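PDB 6JPK: aspartate aminotransferase, cytoplasmic from Schizosaccharomyces pombe 972h-, which catalyses the pyridoxal 5'-phosphate-dependent transfer of the amino group of L-aspartate to 2-oxoglutarate, giving oxaloacetate and L-glutamate, and acts as a homodimer. Local coordinates for residues Y155-W158 against S164-Y167; E200-I205 against D233-N238; I49-K54 against E317-T322; P77-A82 against Y298-A303. The protein carries 1 engineered substitution. All coordinates share one frame; numbering follows the deposited sequence.

Contact 1. Residues Y155-W158 against S164-Y167; sequences YPYW and SFDY
W158 and F165 form an antiparallel, non-hydrogen-bonded pair, CA to CA 5.2 Å, in the beta hairpin that sets strand 164-165 against strand 152-159 at one margin of the large mixed sheet. Next to it, D166 N donates a hydrogen bond to Y157 O over 2.7 Å, nearly linear at the hydrogen (172°). The donor lies above the carbonyl plane. The same oxygen receives a CA-H...O contact from F165 CA.

The aromatic contact is oblique, the rings of Y157 and F165 being inclined at 42° with centroids 4.7 Å apart. F165 CD1 sits over the centre of the Y157 ring, 3.6 Å above its plane. Y157 has CB directed away from 164-167, but CG anti to its N (chi1 -160°) brings the ring back across F165, while its OH bonds to I195 O and H190 stacks on the ring. A leucine here would probably leave I195 O without its hydroxyl partner and F165 CD1 without a flat surface beneath it.

S164 N lies over the rim of the W158 indole. D166 is the N-cap of helix 167-176, OD1 accepting from G169 N. A water bridges the segments, 2.6 Å from D166 OD2 and 2.8 Å from W158 O.

Contact 2. Residues E200-I205 against D233-N238; sequences EQWLSI and DSWALN
W202 and L203 meet W235 and A236 where two helices of successive beta-alpha-beta crossovers pack side by side. Helix 199-211 links the parallel strands 182-186 and 215-220, and helix 235-241 lies on the next connection, from 215-220 to 247-252; both belong to the sheet-bearing domain of this aminotransferase fold. The backbones stay well separated, with the CA atoms of W202 and A236 7.3 Å apart, and side chains fill the interval.

W235 carries much of the contact. Its CG is anti to the backbone N (chi1 178°), which sends the indole across to helix 199-211, where W235 CZ3 lies 3.7 Å from W202 CB. That CB meets the W235 indole at the edge, in the ring plane. The W202 five-membered and W235 six-membered rings are inclined obliquely at 49°, their centroids 5.8 Å apart. Beside CZ3, W235 CH2 touches L203 CD2 at 4.1 Å.

A236 supplies the second element, a CH-pi contact: its CB stands 4.1 Å from the centroid of the W202 five-membered ring, 18° off the normal. From outside the two segments, R199 makes a cation-pi contact with W235.

No hydrogen bond crosses between the segments, so their cohesion rests on dispersion and shape fit between aromatic and aliphatic carbon.

Contact 3. Residues I49-K54 against E317-T322; sequences ILPAVK and EQDLKT
L50 and D319 bring their CA atoms within 6.0 Å, where the first turn of helix 51-62 comes up against the side of helix 310-340. A single hydrogen bond spans the gap: A52 N donates to D319 OD2 at 2.8 Å and 164°, and D319 OD2 accepts with its syn lone pair. The D319 CG is anti to the carbonyl carbon (chi1 -61°), which directs the carboxylate at the helix start. Carbons of L50, P51 and A52 pack around it: L50 CB lies 3.4 Å and A52 CB 3.2 Å from D319 OD2, while P51 CD sits 3.4 Å from D319 OD1. P51 N, 3.3 Å from D319 OD2, has no hydrogen to donate. The positive end of the helix dipole would probably help keep this buried carboxylate ionised. Replacing D319 by a leucine would probably leave the A52 N-H without its acceptor and strip the helix start of a compensating negative charge.

Around the contact, L50 packs on M323 and A52 on W316, both of helix 310-340. V53 turns to I302 and I306 of helix 297-308 and to H68 of the second subunit, so this first turn is wedged between two helices of its own chain and the dimer partner.

Contact 4. Residues P77-A82 against Y298-A303; sequences PRFTKA and YGARIA
F79 inserts its side chain against A300 and A303, its successive atoms running from the first alanine to the second. F79 CB begins beside the backbone, 3.9 Å from A300 O. F79 CG, anti to the backbone N (chi1 167°), comes next, 3.9 Å from A300 CB, and this methyl lies over one face of the ring in a CH-pi contact, 4.3 Å from the F79 centroid and 25° off the normal. On the CD1 side the ring moves on to the following turn: F79 CD1 and then F79 CE1 meet A303 CB, the latter at 3.7 Å, with that methyl at the ring edge, near its plane.

The frame for this is a crossing of helices 77-87 and 297-308, whose local axes approach to 8.7 Å at an angle of 60°. The small A300 and A303 probably let the phenyl ring approach closely. Both F79 and A300 also touch Q104 of strand 100-106, an outermost strand of the large mixed sheet within this chain, so the pair of helices lies at that margin.

Toward the surface, the end of R78 comes near R301, R78 NH2 lying 4.4 Å from R301 CG. A water bridges them, accepting in the guanidinium plane from R78 NH1 and donating to R301 O at 2.6 Å. The R301 guanidinium itself forms a salt bridge with E262 of the second subunit.

How the contacts relate
The four contacts fall into two touching pairs. Contact 1 packs against helix 199-211, which carries one segment of contact 2: Y167 OH and S204 OG are 2.6 Å apart, a probable hydrogen bond, and F165 packs on Q201 and I205. Contacts 3 and 4, centres about 17 Å apart, meet through V53 and I302, and both reach the second subunit. Contact 1 is on the opposite side of the chain centre from these two, about 33 and 35 Å away between centres. Contacts 1 and 3 lie near the active site: side chain to side chain, L50 is about 8 Å from K255, the probable cofactor-bearing lysine, and Y157 about 9 Å from N191 and W158 about 9 Å from R383, probable aspartate-binding residues.

Contact 1. Residues Y155-W158 against S164-Y167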
loop_
_atom_site.group_PDB
_atom_site.type_symbol
_atom_site.label_atom_id
_atom_site.label_comp_id
_atom_site.label_asym_id
_atom_site.label_seq_id
_atom_site.Cartn_x
_atom_site.Cartn_y
_atom_site.Cartn_z
ATOM N N TYR A 155 -18.328 19.656 -10.019
ATOM C CA TYR A 155 -18.630 21.066 -9.943
ATOM C C TYR A 155 -17.688 21.834 -10.863
ATOM O O TYR A 155 -16.546 21.408 -11.069
ATOM C CB TYR A 155 -18.529 21.612 -8.507
ATOM C CG TYR A 155 -17.238 21.341 -7.755
ATOM C CD1 TYR A 155 -16.208 22.274 -7.752
ATOM C CD2 TYR A 155 -17.071 20.173 -7.012
ATOM C CE1 TYR A 155 -15.033 22.044 -7.057
ATOM C CE2 TYR A 155 -15.894 19.929 -6.319
ATOM C CZ TYR A 155 -14.887 20.875 -6.329
ATOM O OH TYR A 155 -13.725 20.648 -5.631
ATOM N N PRO A 156 -18.166 22.904 -11.496
ATOM C CA PRO A 156 -17.303 23.690 -12.394
ATOM C C PRO A 156 -16.117 24.271 -11.637
ATOM O O PRO A 156 -16.225 24.629 -10.460
ATOM C CB PRO A 156 -18.236 24.802 -12.901
ATOM C CG PRO A 156 -19.614 24.269 -12.694
ATOM C CD PRO A 156 -19.545 23.408 -11.466
ATOM N N TYR A 157 -14.969 24.352 -12.316
ATOM C CA TYR A 157 -13.784 24.886 -11.650
ATOM C C TYR A 157 -12.954 25.798 -12.553
ATOM O O TYR A 157 -12.594 26.909 -12.156
ATOM C CB TYR A 157 -12.907 23.750 -11.102
ATOM C CG TYR A 157 -11.979 24.260 -10.036
ATOM C CD1 TYR A 157 -10.706 24.726 -10.359
ATOM C CD2 TYR A 157 -12.394 24.338 -8.711
ATOM C CE1 TYR A 157 -9.863 25.233 -9.386
ATOM C CE2 TYR A 157 -11.555 24.846 -7.723
ATOM C CZ TYR A 157 -10.290 25.289 -8.066
ATOM O OH TYR A 157 -9.449 25.794 -7.095
ATOM N N TRP A 158 -12.627 25.346 -13.755
ATOM C CA TRP A 158 -11.833 26.151 -14.676
ATOM C C TRP A 158 -12.764 26.974 -15.557
ATOM O O TRP A 158 -13.585 26.418 -16.285
ATOM C CB TRP A 158 -10.925 25.267 -15.530
ATOM C CG TRP A 158 -10.049 26.012 -16.536
ATOM C CD1 TRP A 158 -10.119 25.944 -17.907
ATOM C CD2 TRP A 158 -8.968 26.908 -16.237
ATOM N NE1 TRP A 158 -9.144 26.745 -18.469
ATOM C CE2 TRP A 158 -8.426 27.339 -17.466
ATOM C CE3 TRP A 158 -8.394 27.371 -15.048
ATOM C CZ2 TRP A 158 -7.342 28.219 -17.536
ATOM C CZ3 TRP A 158 -7.324 28.243 -15.119
ATOM C CH2 TRP A 158 -6.812 28.663 -16.354
ATOM N N SER A 164 -9.469 31.463 -15.196
ATOM C CA SER A 164 -9.545 31.689 -13.760
ATOM C C SER A 164 -10.442 30.627 -13.141
ATOM O O SER A 164 -10.959 29.738 -13.829
ATOM C CB SER A 164 -10.070 33.092 -13.460
ATOM O OG SER A 164 -11.369 33.242 -14.020
ATOM N N PHE A 165 -10.614 30.738 -11.826
ATOM C CA PHE A 165 -11.475 29.848 -11.061
ATOM C C PHE A 165 -12.935 30.233 -11.286
ATOM O O PHE A 165 -13.311 31.397 -11.115
ATOM C CB PHE A 165 -11.092 29.925 -9.574
ATOM C CG PHE A 165 -12.140 29.376 -8.612
ATOM C CD1 PHE A 165 -12.711 28.126 -8.800
ATOM C CD2 PHE A 165 -12.514 30.110 -7.497
ATOM C CE1 PHE A 165 -13.670 27.632 -7.909
ATOM C CE2 PHE A 165 -13.468 29.621 -6.589
ATOM C CZ PHE A 165 -14.051 28.386 -6.800
ATOM N N ASP A 166 -13.753 29.251 -11.674
ATOM C CA ASP A 166 -15.180 29.463 -11.928
ATOM C C ASP A 166 -15.935 29.440 -10.595
ATOM O O ASP A 166 -16.660 28.502 -10.250
ATOM C CB ASP A 166 -15.702 28.415 -12.904
ATOM C CG ASP A 166 -17.115 28.705 -13.376
ATOM O OD1 ASP A 166 -17.745 29.655 -12.850
ATOM O OD2 ASP A 166 -17.602 27.971 -14.268
ATOM N N TYR A 167 -15.746 30.516 -9.840
ATOM C CA TYR A 167 -16.357 30.638 -8.519
ATOM C C TYR A 167 -17.880 30.541 -8.589
ATOM O O TYR A 167 -18.506 29.813 -7.808
ATOM C CB TYR A 167 -15.916 31.961 -7.894
ATOM C CG TYR A 167 -16.718 32.406 -6.709
ATOM C CD1 TYR A 167 -16.645 31.725 -5.495
ATOM C CD2 TYR A 167 -17.545 33.522 -6.794
ATOM C CE1 TYR A 167 -17.384 32.145 -4.393
ATOM C CE2 TYR A 167 -18.288 33.951 -5.702
ATOM C CZ TYR A 167 -18.200 33.265 -4.506
ATOM O OH TYR A 167 -18.940 33.701 -3.431
HETATM O O HOH W 1 -16.337 26.426 -15.952
#

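Contact 2. Residues E200-I205 against D233-N238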
loop_
_atom_site.group_PDB
_atom_site.type_symbol
_atom_site.label_atom_id
_atom_site.label_comp_id
_atom_site.label_asym_id
_atom_site.label_seq_id
_atom_site.Cartn_x
_atom_site.Cartn_y
_atom_site.Cartn_z
ATOM N N GLU A 200 -11.681 35.058 0.624
ATOM C CA GLU A 200 -13.059 35.534 0.510
ATOM C C GLU A 200 -13.954 34.521 -0.207
ATOM O O GLU A 200 -15.080 34.251 0.229
ATOM C CB GLU A 200 -13.070 36.883 -0.221
ATOM C CG GLU A 200 -14.449 37.447 -0.510
ATOM C CD GLU A 200 -14.411 38.619 -1.484
ATOM O OE1 GLU A 200 -13.803 39.659 -1.146
ATOM O OE2 GLU A 200 -14.980 38.496 -2.596
ATOM N N GLN A 201 -13.491 33.973 -1.334
ATOM C CA GLN A 201 -14.294 32.974 -2.037
ATOM C C GLN A 201 -14.478 31.713 -1.194
ATOM O O GLN A 201 -15.566 31.115 -1.184
ATOM C CB GLN A 201 -13.648 32.637 -3.379
ATOM C CG GLN A 201 -13.721 33.776 -4.397
ATOM C CD GLN A 201 -12.884 33.508 -5.623
ATOM O OE1 GLN A 201 -11.856 32.827 -5.548
ATOM N NE2 GLN A 201 -13.315 34.039 -6.767
ATOM N N TRP A 202 -13.425 31.298 -0.477
ATOM C CA TRP A 202 -13.516 30.126 0.393
ATOM C C TRP A 202 -14.605 30.289 1.443
ATOM O O TRP A 202 -15.349 29.340 1.731
ATOM C CB TRP A 202 -12.184 29.879 1.096
ATOM C CG TRP A 202 -11.218 28.968 0.401
ATOM C CD1 TRP A 202 -9.930 29.253 0.059
ATOM C CD2 TRP A 202 -11.444 27.608 0.024
ATOM N NE1 TRP A 202 -9.340 28.154 -0.523
ATOM C CE2 TRP A 202 -10.252 27.132 -0.557
ATOM C CE3 TRP A 202 -12.543 26.745 0.119
ATOM C CZ2 TRP A 202 -10.130 25.835 -1.057
ATOM C CZ3 TRP A 202 -12.415 25.461 -0.364
ATOM C CH2 TRP A 202 -11.216 25.018 -0.953
ATOM N N LEU A 203 -14.679 31.466 2.069
ATOM C CA LEU A 203 -15.667 31.677 3.122
ATOM C C LEU A 203 -17.080 31.523 2.574
ATOM O O LEU A 203 -17.948 30.923 3.217
ATOM C CB LEU A 203 -15.480 33.062 3.745
ATOM C CG LEU A 203 -14.164 33.312 4.488
ATOM C CD1 LEU A 203 -14.135 34.749 5.004
ATOM C CD2 LEU A 203 -13.981 32.314 5.628
ATOM N N SER A 204 -17.324 32.055 1.377
ATOM C CA SER A 204 -18.624 31.875 0.737
ATOM C C SER A 204 -18.857 30.413 0.347
ATOM O O SER A 204 -19.982 29.908 0.454
ATOM C CB SER A 204 -18.710 32.799 -0.475
ATOM O OG SER A 204 -19.793 32.454 -1.315
ATOM N N ILE A 205 -17.810 29.715 -0.101
ATOM C CA ILE A 205 -17.933 28.288 -0.395
ATOM C C ILE A 205 -18.314 27.510 0.867
ATOM O O ILE A 205 -19.210 26.655 0.845
ATOM C CB ILE A 205 -16.629 27.753 -1.017
ATOM C CG1 ILE A 205 -16.467 28.249 -2.451
ATOM C CG2 ILE A 205 -16.599 26.225 -0.994
ATOM C CD1 ILE A 205 -15.052 28.045 -2.990
ATOM N N ASP A 233 -0.690 27.272 3.660
ATOM C CA ASP A 233 -1.216 26.254 2.756
ATOM C C ASP A 233 -2.302 25.401 3.403
ATOM O O ASP A 233 -3.131 24.838 2.682
ATOM C CB ASP A 233 -0.074 25.384 2.226
ATOM C CG ASP A 233 0.837 26.151 1.263
ATOM O OD1 ASP A 233 0.496 27.313 0.932
ATOM O OD2 ASP A 233 1.892 25.609 0.853
ATOM N N SER A 234 -2.346 25.328 4.733
ATOM C CA SER A 234 -3.420 24.642 5.444
ATOM C C SER A 234 -4.529 25.592 5.902
ATOM O O SER A 234 -5.390 25.185 6.693
ATOM C CB SER A 234 -2.859 23.877 6.652
ATOM O OG SER A 234 -2.349 24.771 7.640
ATOM N N TRP A 235 -4.540 26.831 5.404
ATOM C CA TRP A 235 -5.493 27.833 5.886
ATOM C C TRP A 235 -6.942 27.375 5.726
ATOM O O TRP A 235 -7.762 27.562 6.634
ATOM C CB TRP A 235 -5.286 29.169 5.153
ATOM C CG TRP A 235 -6.291 30.200 5.611
ATOM C CD1 TRP A 235 -6.160 31.060 6.662
ATOM C CD2 TRP A 235 -7.604 30.424 5.069
ATOM N NE1 TRP A 235 -7.302 31.828 6.792
ATOM C CE2 TRP A 235 -8.199 31.457 5.823
ATOM C CE3 TRP A 235 -8.325 29.861 4.006
ATOM C CZ2 TRP A 235 -9.497 31.933 5.560
ATOM C CZ3 TRP A 235 -9.617 30.339 3.743
ATOM C CH2 TRP A 235 -10.182 31.368 4.518
ATOM N N ALA A 236 -7.282 26.789 4.572
ATOM C CA ALA A 236 -8.669 26.407 4.316
ATOM C C ALA A 236 -9.138 25.328 5.283
ATOM O O ALA A 236 -10.272 25.384 5.775
ATOM C CB ALA A 236 -8.831 25.936 2.866
ATOM N N LEU A 237 -8.282 24.329 5.546
ATOM C CA LEU A 237 -8.555 23.305 6.548
ATOM C C LEU A 237 -8.880 23.911 7.898
ATOM O O LEU A 237 -9.851 23.521 8.556
ATOM C CB LEU A 237 -7.341 22.394 6.717
ATOM C CG LEU A 237 -7.328 21.035 6.064
ATOM C CD1 LEU A 237 -7.470 21.227 4.573
ATOM C CD2 LEU A 237 -6.013 20.361 6.428
ATOM N N ASN A 238 -8.026 24.820 8.359
ATOM C CA ASN A 238 -8.191 25.365 9.695
ATOM C C ASN A 238 -9.357 26.336 9.761
ATOM O O ASN A 238 -9.975 26.492 10.822
ATOM C CB ASN A 238 -6.884 26.013 10.145
ATOM C CG ASN A 238 -5.849 24.966 10.535
ATOM O OD1 ASN A 238 -5.924 24.375 11.614
ATOM N ND2 ASN A 238 -4.919 24.695 9.644
#

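Contact 3. Residues I49-K54 against E317-T322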
loop_
_atom_site.group_PDB
_atom_site.type_symbol
_atom_site.label_atom_id
_atom_site.label_comp_id
_atom_site.label_asym_id
_atom_site.label_seq_id
_atom_site.Cartn_x
_atom_site.Cartn_y
_atom_site.Cartn_z
ATOM N N ILE A 49 16.535 15.382 -3.869
ATOM C CA ILE A 49 16.282 14.940 -2.501
ATOM C C ILE A 49 16.454 16.130 -1.565
ATOM O O ILE A 49 17.477 16.826 -1.601
ATOM C CB ILE A 49 17.214 13.779 -2.114
ATOM C CG1 ILE A 49 17.043 12.605 -3.083
ATOM C CG2 ILE A 49 16.908 13.311 -0.680
ATOM C CD1 ILE A 49 18.168 11.574 -2.979
ATOM N N LEU A 50 15.438 16.402 -0.741
ATOM C CA LEU A 50 15.506 17.561 0.194
ATOM C C LEU A 50 16.612 17.321 1.228
ATOM O O LEU A 50 16.589 16.252 1.869
ATOM C CB LEU A 50 14.143 17.730 0.875
ATOM C CG LEU A 50 12.933 17.665 -0.054
ATOM C CD1 LEU A 50 11.821 18.580 0.438
ATOM C CD2 LEU A 50 13.324 18.023 -1.481
ATOM N N PRO A 51 17.543 18.273 1.385
ATOM C CA PRO A 51 18.621 18.089 2.374
ATOM C C PRO A 51 18.116 17.635 3.737
ATOM O O PRO A 51 18.720 16.751 4.355
ATOM C CB PRO A 51 19.277 19.477 2.434
ATOM C CG PRO A 51 19.014 20.067 1.055
ATOM C CD PRO A 51 17.637 19.567 0.681
ATOM N N ALA A 52 16.992 18.185 4.202
ATOM C CA ALA A 52 16.457 17.764 5.496
ATOM C C ALA A 52 16.010 16.306 5.473
ATOM O O ALA A 52 16.143 15.604 6.480
ATOM C CB ALA A 52 15.298 18.669 5.905
ATOM N N VAL A 53 15.501 15.829 4.337
ATOM C CA VAL A 53 15.058 14.442 4.252
ATOM C C VAL A 53 16.253 13.506 4.207
ATOM O O VAL A 53 16.256 12.453 4.854
ATOM C CB VAL A 53 14.137 14.247 3.030
ATOM C CG1 VAL A 53 14.041 12.769 2.643
ATOM C CG2 VAL A 53 12.759 14.833 3.315
ATOM N N LYS A 54 17.277 13.855 3.425
ATOM C CA LYS A 54 18.488 13.043 3.401
ATOM C C LYS A 54 19.121 12.986 4.784
ATOM O O LYS A 54 19.525 11.917 5.256
ATOM C CB LYS A 54 19.483 13.606 2.386
ATOM C CG LYS A 54 20.656 12.689 2.093
ATOM C CD LYS A 54 21.609 13.345 1.094
ATOM C CE LYS A 54 20.854 13.861 -0.129
ATOM N NZ LYS A 54 21.605 14.908 -0.895
ATOM N N GLU A 317 11.630 23.462 6.391
ATOM C CA GLU A 317 10.964 24.673 5.905
ATOM C C GLU A 317 11.849 25.444 4.931
ATOM O O GLU A 317 11.345 26.033 3.963
ATOM C CB GLU A 317 10.556 25.575 7.074
ATOM C CG GLU A 317 9.311 25.084 7.824
ATOM C CD GLU A 317 8.962 25.979 9.004
ATOM O OE1 GLU A 317 9.888 26.335 9.779
ATOM O OE2 GLU A 317 7.767 26.332 9.145
ATOM N N GLN A 318 13.167 25.460 5.173
ATOM C CA GLN A 318 14.092 26.008 4.182
ATOM C C GLN A 318 14.016 25.249 2.857
ATOM O O GLN A 318 14.065 25.862 1.785
ATOM C CB GLN A 318 15.529 25.991 4.715
ATOM C CG GLN A 318 15.797 27.053 5.752
ATOM C CD GLN A 318 15.317 28.419 5.292
ATOM O OE1 GLN A 318 15.762 28.936 4.262
ATOM N NE2 GLN A 318 14.379 29.000 6.042
ATOM N N ASP A 319 13.940 23.916 2.902
ATOM C CA ASP A 319 13.818 23.146 1.662
ATOM C C ASP A 319 12.504 23.451 0.932
ATOM O O ASP A 319 12.474 23.513 -0.302
ATOM C CB ASP A 319 13.921 21.644 1.944
ATOM C CG ASP A 319 15.270 21.230 2.574
ATOM O OD1 ASP A 319 16.243 22.019 2.576
ATOM O OD2 ASP A 319 15.350 20.086 3.069
ATOM N N LEU A 320 11.403 23.612 1.676
ATOM C CA LEU A 320 10.133 24.013 1.065
ATOM C C LEU A 320 10.251 25.371 0.379
ATOM O O LEU A 320 9.741 25.566 -0.733
ATOM C CB LEU A 320 9.030 24.059 2.130
ATOM C CG LEU A 320 8.738 22.724 2.815
ATOM C CD1 LEU A 320 7.779 22.892 3.989
ATOM C CD2 LEU A 320 8.177 21.739 1.795
ATOM N N LYS A 321 10.914 26.322 1.036
ATOM C CA LYS A 321 11.168 27.620 0.417
ATOM C C LYS A 321 11.964 27.477 -0.877
ATOM O O LYS A 321 11.650 28.131 -1.880
ATOM C CB LYS A 321 11.899 28.527 1.406
ATOM C CG LYS A 321 12.282 29.883 0.849
ATOM C CD LYS A 321 12.914 30.753 1.932
ATOM C CE LYS A 321 13.213 32.152 1.423
ATOM N NZ LYS A 321 14.152 32.857 2.336
ATOM N N THR A 322 12.994 26.627 -0.873
ATOM C CA THR A 322 13.780 26.392 -2.082
ATOM C C THR A 322 12.901 25.933 -3.237
ATOM O O THR A 322 12.957 26.502 -4.336
ATOM C CB THR A 322 14.875 25.355 -1.815
ATOM O OG1 THR A 322 15.808 25.891 -0.869
ATOM C CG2 THR A 322 15.626 25.028 -3.116
#

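Contact 4. Residues P77-A82 against Y298-A303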
loop_
_atom_site.group_PDB
_atom_site.type_symbol
_atom_site.label_atom_id
_atom_site.label_comp_id
_atom_site.label_asym_id
_atom_site.label_seq_id
_atom_site.Cartn_x
_atom_site.Cartn_y
_atom_site.Cartn_z
ATOM N N PRO A 77 2.928 5.588 15.435
ATOM C CA PRO A 77 2.177 6.616 16.182
ATOM C C PRO A 77 2.819 7.991 16.167
ATOM O O PRO A 77 2.104 8.996 16.068
ATOM C CB PRO A 77 2.109 6.031 17.601
ATOM C CG PRO A 77 2.194 4.544 17.385
ATOM C CD PRO A 77 3.161 4.373 16.235
ATOM N N ARG A 78 4.148 8.085 16.254
ATOM C CA ARG A 78 4.736 9.417 16.239
ATOM C C ARG A 78 4.663 10.049 14.856
ATOM O O ARG A 78 4.805 11.273 14.742
ATOM C CB ARG A 78 6.183 9.384 16.734
ATOM C CG ARG A 78 7.033 8.307 16.123
ATOM C CD ARG A 78 8.140 7.878 17.104
ATOM N NE ARG A 78 8.921 6.762 16.571
ATOM C CZ ARG A 78 9.828 6.906 15.614
ATOM N NH1 ARG A 78 10.053 8.121 15.112
ATOM N NH2 ARG A 78 10.504 5.850 15.161
ATOM N N PHE A 79 4.453 9.246 13.807
ATOM C CA PHE A 79 4.151 9.831 12.506
ATOM C C PHE A 79 2.705 10.312 12.430
ATOM O O PHE A 79 2.454 11.463 12.059
ATOM C CB PHE A 79 4.425 8.839 11.375
ATOM C CG PHE A 79 3.844 9.280 10.043
ATOM C CD1 PHE A 79 4.451 10.290 9.304
ATOM C CD2 PHE A 79 2.678 8.697 9.547
ATOM C CE1 PHE A 79 3.914 10.702 8.087
ATOM C CE2 PHE A 79 2.135 9.096 8.319
ATOM C CZ PHE A 79 2.753 10.099 7.595
ATOM N N THR A 80 1.730 9.445 12.748
ATOM C CA THR A 80 0.341 9.861 12.570
ATOM C C THR A 80 0.021 11.061 13.450
ATOM O O THR A 80 -0.714 11.965 13.032
ATOM C CB THR A 80 -0.638 8.716 12.859
ATOM O OG1 THR A 80 -0.486 8.284 14.215
ATOM C CG2 THR A 80 -0.429 7.527 11.892
ATOM N N LYS A 81 0.580 11.107 14.663
ATOM C CA LYS A 81 0.317 12.265 15.514
ATOM C C LYS A 81 0.942 13.528 14.927
ATOM O O LYS A 81 0.290 14.574 14.853
ATOM C CB LYS A 81 0.825 12.023 16.936
ATOM C CG LYS A 81 0.443 13.145 17.923
ATOM C CD LYS A 81 1.054 12.908 19.297
ATOM C CE LYS A 81 0.704 14.022 20.279
ATOM N NZ LYS A 81 1.535 13.922 21.519
ATOM N N ALA A 82 2.212 13.450 14.504
ATOM C CA ALA A 82 2.895 14.618 13.943
ATOM C C ALA A 82 2.267 15.070 12.626
ATOM O O ALA A 82 2.223 16.273 12.334
ATOM C CB ALA A 82 4.376 14.304 13.730
ATOM N N TYR A 298 9.348 2.993 6.177
ATOM C CA TYR A 298 10.565 3.766 5.922
ATOM C C TYR A 298 10.282 5.260 5.794
ATOM O O TYR A 298 10.920 6.085 6.458
ATOM C CB TYR A 298 11.246 3.241 4.658
ATOM C CG TYR A 298 12.401 4.084 4.149
ATOM C CD1 TYR A 298 13.666 3.970 4.699
ATOM C CD2 TYR A 298 12.222 4.974 3.093
ATOM C CE1 TYR A 298 14.735 4.730 4.221
ATOM C CE2 TYR A 298 13.273 5.737 2.610
ATOM C CZ TYR A 298 14.529 5.607 3.174
ATOM O OH TYR A 298 15.573 6.366 2.697
ATOM N N GLY A 299 9.335 5.629 4.935
ATOM C CA GLY A 299 9.013 7.038 4.779
ATOM C C GLY A 299 8.419 7.652 6.031
ATOM O O GLY A 299 8.651 8.828 6.323
ATOM N N ALA A 300 7.653 6.867 6.793
ATOM C CA ALA A 300 7.022 7.396 7.998
ATOM C C ALA A 300 8.060 7.723 9.061
ATOM O O ALA A 300 7.941 8.738 9.764
ATOM C CB ALA A 300 6.005 6.394 8.538
ATOM N N ARG A 301 9.075 6.868 9.210
ATOM C CA ARG A 301 10.133 7.164 10.170
ATOM C C ARG A 301 10.833 8.465 9.807
ATOM O O ARG A 301 11.141 9.276 10.681
ATOM C CB ARG A 301 11.140 6.009 10.237
ATOM C CG ARG A 301 10.605 4.725 10.871
ATOM C CD ARG A 301 11.705 3.637 10.979
ATOM N NE ARG A 301 12.296 3.352 9.676
ATOM C CZ ARG A 301 12.174 2.200 9.007
ATOM N NH1 ARG A 301 11.494 1.169 9.513
ATOM N NH2 ARG A 301 12.761 2.075 7.820
ATOM N N ILE A 302 11.058 8.696 8.516
ATOM C CA ILE A 302 11.757 9.901 8.083
ATOM C C ILE A 302 10.919 11.132 8.386
ATOM O O ILE A 302 11.404 12.102 8.979
ATOM C CB ILE A 302 12.101 9.808 6.582
ATOM C CG1 ILE A 302 13.241 8.816 6.358
ATOM C CG2 ILE A 302 12.463 11.178 6.013
ATOM C CD1 ILE A 302 13.481 8.511 4.875
ATOM N N ALA A 303 9.636 11.087 8.005
ATOM C CA ALA A 303 8.731 12.206 8.225
ATOM C C ALA A 303 8.561 12.489 9.709
ATOM O O ALA A 303 8.574 13.652 10.135
ATOM C CB ALA A 303 7.376 11.913 7.561
HETATM O O HOH W 2 11.606 8.608 13.182
#